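Local coordinates for protein C.Elegans p53 tumor suppressor-like transcription factor (Caenorhabditis elegans, PDB 1T4W) that activates transcription by binding the same DNA consensus sequence as p53, promoting germline apoptosis after DNA damage and ensuring proper meiotic chromosome segregation, at residues Arg50-Phe62 and Lys116-Ala128. Residues are numbered along the deposited sequence; the frame is centred on the assembly and turned at random.
Sequences RHFNSNLSLRIRF and KGSTFTLIMYPGA
Leu58 and Leu122 trade backbone hydrogen bonds, Leu122 N to Leu58 O at 2.7 Å being nearly straight (168°), and Ile60 and Phe120 do the same at the next hydrogen-bonded pair. Past the strand ends, Met124 N reaches Leu56 O, and a water joins Ser54 O to Gly127 N. On the face carrying Arg59 and Arg61, Thr119 sits between the two arginine stems. With OG1 beside the backbone N (chi1 -57°), its methyl lies 3.6 Å from Arg59 CB, while OG1 donates to Gly117 O at 2.8 Å from above that carbonyl plane and takes a proton from a water held by Arg59 NH1. Replacing Thr119 by alanine would probably leave Gly117 O without its hydroxyl donor, that water without this acceptor, and the Arg59 stem less firmly packed. The guanidinium groups reach farther, Arg59 to Asp160 and Arg61 to Asp81, with Lys116 O over one face of the latter group. On the opposite, buried face Leu58 CD2 meets Leu122 CD1 at 3.7 Å, side by side, and Met124 bends its CE onto Leu58 CB; Ala131 and Phe133 pack against this layer. Strands 57-65 and 119-123 are antiparallel neighbours in one sheet of the p53-like DNA-binding domain's beta sandwich.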
loop_
_atom_site.group_PDB
_atom_site.type_symbol
_atom_site.label_atom_id
_atom_site.label_comp_id
_atom_site.label_asym_id
_atom_site.label_seq_id
_atom_site.Cartn_x
_atom_site.Cartn_y
_atom_site.Cartn_z
ATOM N N ARG A 50 9.385 25.132 4.236
ATOM C CA ARG A 50 10.386 24.922 3.200
ATOM C C ARG A 50 9.968 24.102 1.980
ATOM O O ARG A 50 10.648 24.139 0.952
ATOM C CB ARG A 50 11.646 24.318 3.813
ATOM C CG ARG A 50 11.437 23.016 4.545
ATOM C CD ARG A 50 12.779 22.393 4.861
ATOM N NE ARG A 50 13.596 22.331 3.655
ATOM C CZ ARG A 50 14.777 21.727 3.574
ATOM N NH1 ARG A 50 15.293 21.123 4.638
ATOM N NH2 ARG A 50 15.438 21.724 2.422
ATOM N N HIS A 51 8.858 23.379 2.067
ATOM C CA HIS A 51 8.431 22.565 0.933
ATOM C C HIS A 51 7.236 23.137 0.179
ATOM O O HIS A 51 6.901 22.680 -0.922
ATOM C CB HIS A 51 8.124 21.144 1.407
ATOM C CG HIS A 51 9.272 20.489 2.106
ATOM N ND1 HIS A 51 10.449 20.169 1.463
ATOM C CD2 HIS A 51 9.446 20.142 3.404
ATOM C CE1 HIS A 51 11.299 19.655 2.334
ATOM N NE2 HIS A 51 10.714 19.629 3.520
ATOM N N PHE A 52 6.616 24.159 0.754
ATOM C CA PHE A 52 5.446 24.766 0.141
ATOM C C PHE A 52 5.472 24.885 -1.384
ATOM O O PHE A 52 4.465 24.638 -2.040
ATOM C CB PHE A 52 5.179 26.144 0.736
ATOM C CG PHE A 52 3.859 26.719 0.321
ATOM C CD1 PHE A 52 2.677 26.257 0.899
ATOM C CD2 PHE A 52 3.792 27.689 -0.682
ATOM C CE1 PHE A 52 1.446 26.753 0.483
ATOM C CE2 PHE A 52 2.566 28.192 -1.107
ATOM C CZ PHE A 52 1.390 27.723 -0.523
ATOM N N ASN A 53 6.609 25.258 -1.961
ATOM C CA ASN A 53 6.670 25.398 -3.416
ATOM C C ASN A 53 7.495 24.309 -4.098
ATOM O O ASN A 53 7.868 24.432 -5.265
ATOM C CB ASN A 53 7.232 26.774 -3.787
ATOM C CG ASN A 53 6.378 27.915 -3.256
ATOM O OD1 ASN A 53 5.210 28.059 -3.625
ATOM N ND2 ASN A 53 6.959 28.732 -2.377
ATOM N N SER A 54 7.758 23.230 -3.373
ATOM C CA SER A 54 8.554 22.141 -3.918
ATOM C C SER A 54 7.837 21.253 -4.920
ATOM O O SER A 54 6.632 21.031 -4.846
ATOM C CB SER A 54 9.066 21.268 -2.783
ATOM O OG SER A 54 9.746 22.047 -1.825
ATOM N N ASN A 55 8.592 20.755 -5.883
ATOM C CA ASN A 55 8.030 19.836 -6.833
ATOM C C ASN A 55 8.247 18.515 -6.101
ATOM O O ASN A 55 9.361 18.206 -5.717
ATOM C CB ASN A 55 8.819 19.859 -8.122
ATOM C CG ASN A 55 7.977 19.480 -9.296
ATOM O OD1 ASN A 55 7.314 18.445 -9.284
ATOM N ND2 ASN A 55 7.979 20.325 -10.323
ATOM N N LEU A 56 7.193 17.743 -5.898
ATOM C CA LEU A 56 7.331 16.489 -5.167
ATOM C C LEU A 56 6.949 15.261 -5.963
ATOM O O LEU A 56 6.328 15.359 -7.019
ATOM C CB LEU A 56 6.481 16.539 -3.898
ATOM C CG LEU A 56 6.773 17.685 -2.915
ATOM C CD1 LEU A 56 6.033 17.485 -1.614
ATOM C CD2 LEU A 56 8.257 17.730 -2.638
ATOM N N SER A 57 7.361 14.104 -5.457
ATOM C CA SER A 57 7.013 12.828 -6.066
ATOM C C SER A 57 6.567 11.879 -4.943
ATOM O O SER A 57 6.938 12.045 -3.773
ATOM C CB SER A 57 8.195 12.238 -6.847
ATOM O OG SER A 57 9.327 12.067 -6.030
ATOM N N LEU A 58 5.730 10.913 -5.288
ATOM C CA LEU A 58 5.253 9.962 -4.298
ATOM C C LEU A 58 5.634 8.544 -4.732
ATOM O O LEU A 58 5.300 8.115 -5.833
ATOM C CB LEU A 58 3.736 10.048 -4.151
ATOM C CG LEU A 58 3.166 9.186 -3.005
ATOM C CD1 LEU A 58 3.368 9.888 -1.656
ATOM C CD2 LEU A 58 1.694 8.958 -3.243
ATOM N N ARG A 59 6.345 7.830 -3.872
ATOM C CA ARG A 59 6.733 6.462 -4.180
ATOM C C ARG A 59 5.774 5.516 -3.462
ATOM O O ARG A 59 5.405 5.746 -2.306
ATOM C CB ARG A 59 8.182 6.192 -3.744
ATOM C CG ARG A 59 9.232 6.737 -4.712
ATOM C CD ARG A 59 10.682 6.468 -4.216
ATOM N NE ARG A 59 11.015 7.198 -2.984
ATOM C CZ ARG A 59 11.201 6.633 -1.792
ATOM N NH1 ARG A 59 11.076 5.319 -1.644
ATOM N NH2 ARG A 59 11.560 7.372 -0.747
ATOM N N ILE A 60 5.374 4.457 -4.155
ATOM C CA ILE A 60 4.445 3.469 -3.613
ATOM C C ILE A 60 5.109 2.086 -3.667
ATOM O O ILE A 60 5.538 1.645 -4.727
ATOM C CB ILE A 60 3.149 3.415 -4.445
ATOM C CG1 ILE A 60 2.509 4.806 -4.503
ATOM C CG2 ILE A 60 2.179 2.393 -3.827
ATOM C CD1 ILE A 60 1.551 4.979 -5.669
ATOM N N ARG A 61 5.183 1.423 -2.521
ATOM C CA ARG A 61 5.793 0.104 -2.416
ATOM C C ARG A 61 4.862 -0.879 -1.723
ATOM O O ARG A 61 3.954 -0.493 -0.980
ATOM C CB ARG A 61 7.091 0.172 -1.602
ATOM C CG ARG A 61 8.267 0.931 -2.258
ATOM C CD ARG A 61 9.577 0.562 -1.501
ATOM N NE ARG A 61 9.920 -0.837 -1.737
ATOM C CZ ARG A 61 10.777 -1.548 -1.016
ATOM N NH1 ARG A 61 11.005 -2.815 -1.340
ATOM N NH2 ARG A 61 11.392 -1.007 0.036
ATOM N N PHE A 62 5.100 -2.159 -1.967
ATOM C CA PHE A 62 4.314 -3.190 -1.333
ATOM C C PHE A 62 5.341 -4.223 -0.879
ATOM O O PHE A 62 5.911 -4.987 -1.680
ATOM C CB PHE A 62 3.273 -3.762 -2.298
ATOM C CG PHE A 62 2.273 -4.676 -1.627
ATOM C CD1 PHE A 62 1.494 -4.207 -0.560
ATOM C CD2 PHE A 62 2.114 -6.001 -2.056
ATOM C CE1 PHE A 62 0.569 -5.032 0.079
ATOM C CE2 PHE A 62 1.189 -6.852 -1.430
ATOM C CZ PHE A 62 0.409 -6.369 -0.358
ATOM N N LYS A 116 15.292 -0.241 -6.859
ATOM C CA LYS A 116 15.405 -0.294 -5.406
ATOM C C LYS A 116 14.184 -0.950 -4.774
ATOM O O LYS A 116 13.792 -0.611 -3.654
ATOM C CB LYS A 116 15.568 1.113 -4.840
ATOM C CG LYS A 116 16.602 1.959 -5.547
ATOM C CD LYS A 116 16.963 3.171 -4.697
ATOM C CE LYS A 116 17.611 4.281 -5.515
ATOM N NZ LYS A 116 16.609 4.999 -6.364
ATOM N N GLY A 117 13.609 -1.907 -5.493
ATOM C CA GLY A 117 12.413 -2.589 -5.042
ATOM C C GLY A 117 11.276 -2.088 -5.916
ATOM O O GLY A 117 11.291 -0.934 -6.368
ATOM N N SER A 118 10.297 -2.952 -6.165
ATOM C CA SER A 118 9.135 -2.620 -6.993
ATOM C C SER A 118 8.477 -1.316 -6.479
ATOM O O SER A 118 7.893 -1.272 -5.400
ATOM C CB SER A 118 8.146 -3.786 -6.960
ATOM O OG SER A 118 7.112 -3.612 -7.911
ATOM N N THR A 119 8.569 -0.257 -7.265
ATOM C CA THR A 119 8.055 1.038 -6.854
ATOM C C THR A 119 7.367 1.810 -7.969
ATOM O O THR A 119 7.903 1.915 -9.071
ATOM C CB THR A 119 9.216 1.945 -6.347
ATOM O OG1 THR A 119 9.901 1.297 -5.273
ATOM C CG2 THR A 119 8.686 3.316 -5.886
ATOM N N PHE A 120 6.187 2.352 -7.679
ATOM C CA PHE A 120 5.500 3.192 -8.646
ATOM C C PHE A 120 5.743 4.595 -8.113
ATOM O O PHE A 120 5.528 4.866 -6.925
ATOM C CB PHE A 120 3.997 2.904 -8.702
ATOM C CG PHE A 120 3.641 1.690 -9.534
ATOM C CD1 PHE A 120 3.691 0.407 -8.989
ATOM C CD2 PHE A 120 3.310 1.831 -10.873
ATOM C CE1 PHE A 120 3.422 -0.724 -9.780
ATOM C CE2 PHE A 120 3.041 0.709 -11.676
ATOM C CZ PHE A 120 3.102 -0.570 -11.121
ATOM N N THR A 121 6.241 5.471 -8.974
ATOM C CA THR A 121 6.496 6.852 -8.591
ATOM C C THR A 121 5.536 7.798 -9.267
ATOM O O THR A 121 5.497 7.910 -10.506
ATOM C CB THR A 121 7.932 7.290 -8.936
ATOM O OG1 THR A 121 8.863 6.465 -8.227
ATOM C CG2 THR A 121 8.163 8.753 -8.525
ATOM N N LEU A 122 4.764 8.500 -8.455
ATOM C CA LEU A 122 3.817 9.461 -8.983
ATOM C C LEU A 122 4.536 10.786 -9.145
ATOM O O LEU A 122 5.180 11.255 -8.205
ATOM C CB LEU A 122 2.652 9.670 -8.013
ATOM C CG LEU A 122 1.837 8.457 -7.591
ATOM C CD1 LEU A 122 0.597 8.938 -6.822
ATOM C CD2 LEU A 122 1.436 7.661 -8.798
ATOM N N ILE A 123 4.432 11.385 -10.327
ATOM C CA ILE A 123 5.062 12.682 -10.561
ATOM C C ILE A 123 3.999 13.721 -10.325
ATOM O O ILE A 123 2.966 13.733 -10.995
ATOM C CB ILE A 123 5.598 12.835 -12.004
ATOM C CG1 ILE A 123 6.825 11.943 -12.210
ATOM C CG2 ILE A 123 5.990 14.273 -12.256
ATOM C CD1 ILE A 123 6.523 10.453 -12.291
ATOM N N MET A 124 4.242 14.590 -9.357
ATOM C CA MET A 124 3.266 15.608 -9.049
ATOM C C MET A 124 3.715 17.017 -9.358
ATOM O O MET A 124 4.633 17.221 -10.145
ATOM C CB MET A 124 2.860 15.452 -7.605
ATOM C CG MET A 124 2.337 14.021 -7.430
ATOM S SD MET A 124 1.650 13.705 -5.848
ATOM C CE MET A 124 3.108 13.987 -4.837
ATOM N N TYR A 125 3.071 17.995 -8.745
ATOM C CA TYR A 125 3.414 19.377 -9.025
ATOM C C TYR A 125 3.397 20.159 -7.731
ATOM O O TYR A 125 2.743 19.754 -6.762
ATOM C CB TYR A 125 2.390 19.949 -10.003
ATOM C CG TYR A 125 0.982 19.677 -9.538
ATOM C CD1 TYR A 125 0.361 20.503 -8.597
ATOM C CD2 TYR A 125 0.289 18.553 -9.985
ATOM C CE1 TYR A 125 -0.917 20.214 -8.112
ATOM C CE2 TYR A 125 -0.989 18.253 -9.505
ATOM C CZ TYR A 125 -1.583 19.085 -8.573
ATOM O OH TYR A 125 -2.837 18.782 -8.100
ATOM N N PRO A 126 4.120 21.289 -7.697
ATOM C CA PRO A 126 4.172 22.117 -6.497
ATOM C C PRO A 126 2.754 22.411 -6.090
ATOM O O PRO A 126 1.900 22.664 -6.939
ATOM C CB PRO A 126 4.914 23.369 -6.969
ATOM C CG PRO A 126 5.789 22.842 -8.075
ATOM C CD PRO A 126 4.840 21.937 -8.809
ATOM N N GLY A 127 2.502 22.348 -4.795
ATOM C CA GLY A 127 1.174 22.612 -4.289
ATOM C C GLY A 127 0.265 21.394 -4.182
ATOM O O GLY A 127 -0.794 21.488 -3.567
ATOM N N ALA A 128 0.632 20.259 -4.780
ATOM C CA ALA A 128 -0.244 19.091 -4.674
ATOM C C ALA A 128 -0.250 18.642 -3.211
ATOM O O ALA A 128 0.790 18.647 -2.552
ATOM C CB ALA A 128 0.252 17.969 -5.592
HETATM O O HOH W 1 4.545 21.594 -3.253
HETATM O O HOH W 2 11.574 2.962 -3.602
HETATM O O HOH W 3 7.662 -2.568 -3.169
#